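Beta-lactamase (Francisella tularensis subsp. tularensis, PDB 3P09) probably hydrolyses the amide bond of beta-lactam antibiotics to give substituted beta-amino acids, as other class A beta-lactamases do. Local coordinates at residues 67-72 / 155-160. Sequence-based numbering, arbitrary orientation.
Sequences KFLLVG and TIITAD
Leu-69 and Thr-155 meet tip to tip, methyl against methyl, Leu-69 CD1 lying 4.1 Å from Thr-155 CG2. Leu-69 CD1 continues the side chain outward from the helix, anti to CA (chi2 174°). The same leucine methyl also meets the end of Ile-157, with 4.3 Å between Leu-69 CD1 and Ile-157 CD1. CD1 alone makes both contacts, with Thr-155 and with Ile-157. The contact is small and purely apolar, and no hydrogen bond crosses it. Thr-155 turns its two branches to different tasks. CG2 stands anti to the backbone N and faces the leucine. OG1 lies beside that N and is hydrogen-bonded to Asp-152 and Thr-176, which fixes the rotation of the side chain and leaves CG2 to meet the leucine. In the class A beta-lactamase fold, residues 67-72 belong to the helix that starts near the probable SxxK motif, Ser-64 to Lys-67. Residues 155-160 lie between helix 140-149 and strand 175-176, in a loop that, by family resemblance, runs into and probably includes the start of the omega loop, just ahead of Glu-161. Lys-67 NZ is hydrogen-bonded to Ser-64 OG and Ser-125 O. Leu-69 also touches Leu-150, and Ile-157 rests on Ile-164.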
ATOM      1  N   LYS A  67       0.690   5.314  -1.261  1.00 17.10           N
ATOM      2  CA  LYS A  67      -0.503   6.120  -0.983  1.00 22.84           C
ATOM      3  C   LYS A  67      -1.108   5.874   0.413  1.00 26.26           C
ATOM      4  O   LYS A  67      -1.761   6.759   0.959  1.00 18.83           O
ATOM      5  CB  LYS A  67      -1.550   5.968  -2.103  1.00 19.24           C
ATOM      6  CG  LYS A  67      -1.071   6.593  -3.421  1.00 20.32           C
ATOM      7  CD  LYS A  67      -1.865   6.100  -4.632  1.00 19.48           C
ATOM      8  CE  LYS A  67      -1.280   6.707  -5.917  1.00 19.37           C
ATOM      9  NZ  LYS A  67      -1.954   6.156  -7.132  1.00 20.20           N
ATOM     10  N   PHE A  68      -0.895   4.698   1.003  1.00 19.62           N
ATOM     11  CA  PHE A  68      -1.425   4.494   2.357  1.00 19.68           C
ATOM     12  C   PHE A  68      -0.573   5.190   3.420  1.00 20.43           C
ATOM     13  O   PHE A  68      -1.086   5.619   4.457  1.00 20.15           O
ATOM     14  CB  PHE A  68      -1.720   3.008   2.689  1.00 18.86           C
ATOM     15  CG  PHE A  68      -0.535   2.222   3.237  1.00 18.02           C
ATOM     16  CD1 PHE A  68      -0.070   2.429   4.537  1.00 18.25           C
ATOM     17  CD2 PHE A  68       0.062   1.228   2.462  1.00 17.47           C
ATOM     18  CE1 PHE A  68       0.995   1.687   5.045  1.00 17.38           C
ATOM     19  CE2 PHE A  68       1.144   0.477   2.962  1.00 20.05           C
ATOM     20  CZ  PHE A  68       1.603   0.711   4.256  1.00 14.18           C
ATOM     21  N   LEU A  69       0.721   5.325   3.154  1.00 18.60           N
ATOM     22  CA  LEU A  69       1.595   6.112   4.033  1.00 17.08           C
ATOM     23  C   LEU A  69       1.200   7.585   4.010  1.00 21.04           C
ATOM     24  O   LEU A  69       1.190   8.275   5.037  1.00 21.26           O
ATOM     25  CB  LEU A  69       3.043   5.985   3.576  1.00 18.52           C
ATOM     26  CG  LEU A  69       3.597   4.572   3.675  1.00 18.73           C
ATOM     27  CD1 LEU A  69       5.009   4.511   3.047  1.00 17.09           C
ATOM     28  CD2 LEU A  69       3.644   4.146   5.126  1.00 23.21           C
ATOM     29  N   LEU A  70       0.887   8.057   2.812  1.00 18.38           N
ATOM     30  CA  LEU A  70       0.472   9.440   2.600  1.00 18.69           C
ATOM     31  C   LEU A  70      -0.818   9.734   3.357  1.00 19.92           C
ATOM     32  O   LEU A  70      -0.942  10.761   4.018  1.00 20.70           O
ATOM     33  CB  LEU A  70       0.269   9.683   1.103  1.00 21.78           C
ATOM     34  CG  LEU A  70      -0.338  11.026   0.688  1.00 23.25           C
ATOM     35  CD1 LEU A  70       0.514  12.193   1.197  1.00 26.15           C
ATOM     36  CD2 LEU A  70      -0.548  11.117  -0.825  1.00 20.31           C
ATOM     37  N   VAL A  71      -1.783   8.826   3.253  1.00 18.97           N
ATOM     38  CA  VAL A  71      -3.050   9.002   3.952  1.00 15.43           C
ATOM     39  C   VAL A  71      -2.852   8.919   5.469  1.00 22.42           C
ATOM     40  O   VAL A  71      -3.447   9.680   6.232  1.00 19.03           O
ATOM     41  CB  VAL A  71      -4.101   8.009   3.433  1.00 15.60           C
ATOM     42  CG1 VAL A  71      -5.270   7.907   4.388  1.00 14.23           C
ATOM     43  CG2 VAL A  71      -4.553   8.460   2.062  1.00 16.62           C
ATOM     44  N   GLY A  72      -1.982   8.018   5.904  1.00 19.39           N
ATOM     45  CA  GLY A  72      -1.598   7.983   7.302  1.00 19.12           C
ATOM     46  C   GLY A  72      -1.053   9.331   7.770  1.00 22.49           C
ATOM     47  O   GLY A  72      -1.423   9.841   8.829  1.00 22.75           O
ATOM     48  N   THR A 155      12.035   2.632   3.743  1.00 21.90           N
ATOM     49  CA  THR A 155      11.244   3.179   2.641  1.00 21.24           C
ATOM     50  C   THR A 155      11.801   4.528   2.185  1.00 24.56           C
ATOM     51  O   THR A 155      11.915   5.455   2.982  1.00 25.79           O
ATOM     52  CB  THR A 155       9.778   3.330   3.085  1.00 24.10           C
ATOM     53  OG1 THR A 155       9.249   2.030   3.355  1.00 24.56           O
ATOM     54  CG2 THR A 155       8.932   3.999   2.012  1.00 20.85           C
ATOM     55  N   ILE A 156      12.149   4.633   0.908  1.00 23.16           N
ATOM     56  CA  ILE A 156      12.711   5.866   0.373  1.00 24.10           C
ATOM     57  C   ILE A 156      11.857   6.420  -0.764  1.00 27.28           C
ATOM     58  O   ILE A 156      11.870   5.890  -1.862  1.00 29.94           O
ATOM     59  CB  ILE A 156      14.121   5.651  -0.180  1.00 33.67           C
ATOM     60  CG1 ILE A 156      15.003   4.957   0.858  1.00 41.89           C
ATOM     61  CG2 ILE A 156      14.712   6.981  -0.595  1.00 33.91           C
ATOM     62  CD1 ILE A 156      15.281   5.813   2.083  1.00 42.10           C
ATOM     63  N   ILE A 157      11.132   7.497  -0.498  1.00 24.01           N
ATOM     64  CA  ILE A 157      10.258   8.099  -1.502  1.00 26.35           C
ATOM     65  C   ILE A 157      10.825   9.445  -1.946  1.00 30.19           C
ATOM     66  O   ILE A 157      11.138  10.307  -1.106  1.00 29.17           O
ATOM     67  CB  ILE A 157       8.855   8.301  -0.933  1.00 25.43           C
ATOM     68  CG1 ILE A 157       8.202   6.943  -0.656  1.00 26.65           C
ATOM     69  CG2 ILE A 157       8.003   9.122  -1.902  1.00 30.84           C
ATOM     70  CD1 ILE A 157       6.988   7.046   0.195  1.00 33.41           C
ATOM     71  N   THR A 158      10.983   9.637  -3.255  1.00 21.18           N
ATOM     72  CA  THR A 158      11.635  10.860  -3.744  1.00 20.49           C
ATOM     73  C   THR A 158      10.795  11.570  -4.786  1.00 23.24           C
ATOM     74  O   THR A 158      11.232  12.563  -5.372  1.00 25.19           O
ATOM     75  CB  THR A 158      13.017  10.579  -4.364  1.00 28.72           C
ATOM     76  OG1 THR A 158      12.867   9.689  -5.479  1.00 29.80           O
ATOM     77  CG2 THR A 158      13.960   9.967  -3.327  1.00 35.80           C
ATOM     78  N   ALA A 159       9.594  11.057  -5.019  1.00 22.19           N
ATOM     79  CA  ALA A 159       8.707  11.667  -5.999  1.00 30.15           C
ATOM     80  C   ALA A 159       7.253  11.278  -5.760  1.00 29.17           C
ATOM     81  O   ALA A 159       6.954  10.351  -5.009  1.00 23.64           O
ATOM     82  CB  ALA A 159       9.139  11.283  -7.417  1.00 29.32           C
ATOM     83  N   ASP A 160       6.352  12.010  -6.401  1.00 30.42           N
ATOM     84  CA  ASP A 160       4.946  11.651  -6.390  1.00 28.17           C
ATOM     85  C   ASP A 160       4.596  10.995  -7.728  1.00 28.15           C
ATOM     86  O   ASP A 160       5.473  10.403  -8.354  1.00 27.61           O
ATOM     87  CB  ASP A 160       4.062  12.852  -6.034  1.00 31.17           C
ATOM     88  CG  ASP A 160       4.245  14.023  -6.973  1.00 35.31           C
ATOM     89  OD1 ASP A 160       4.729  13.813  -8.108  1.00 33.41           O
ATOM     90  OD2 ASP A 160       3.879  15.153  -6.573  1.00 43.25           O
TER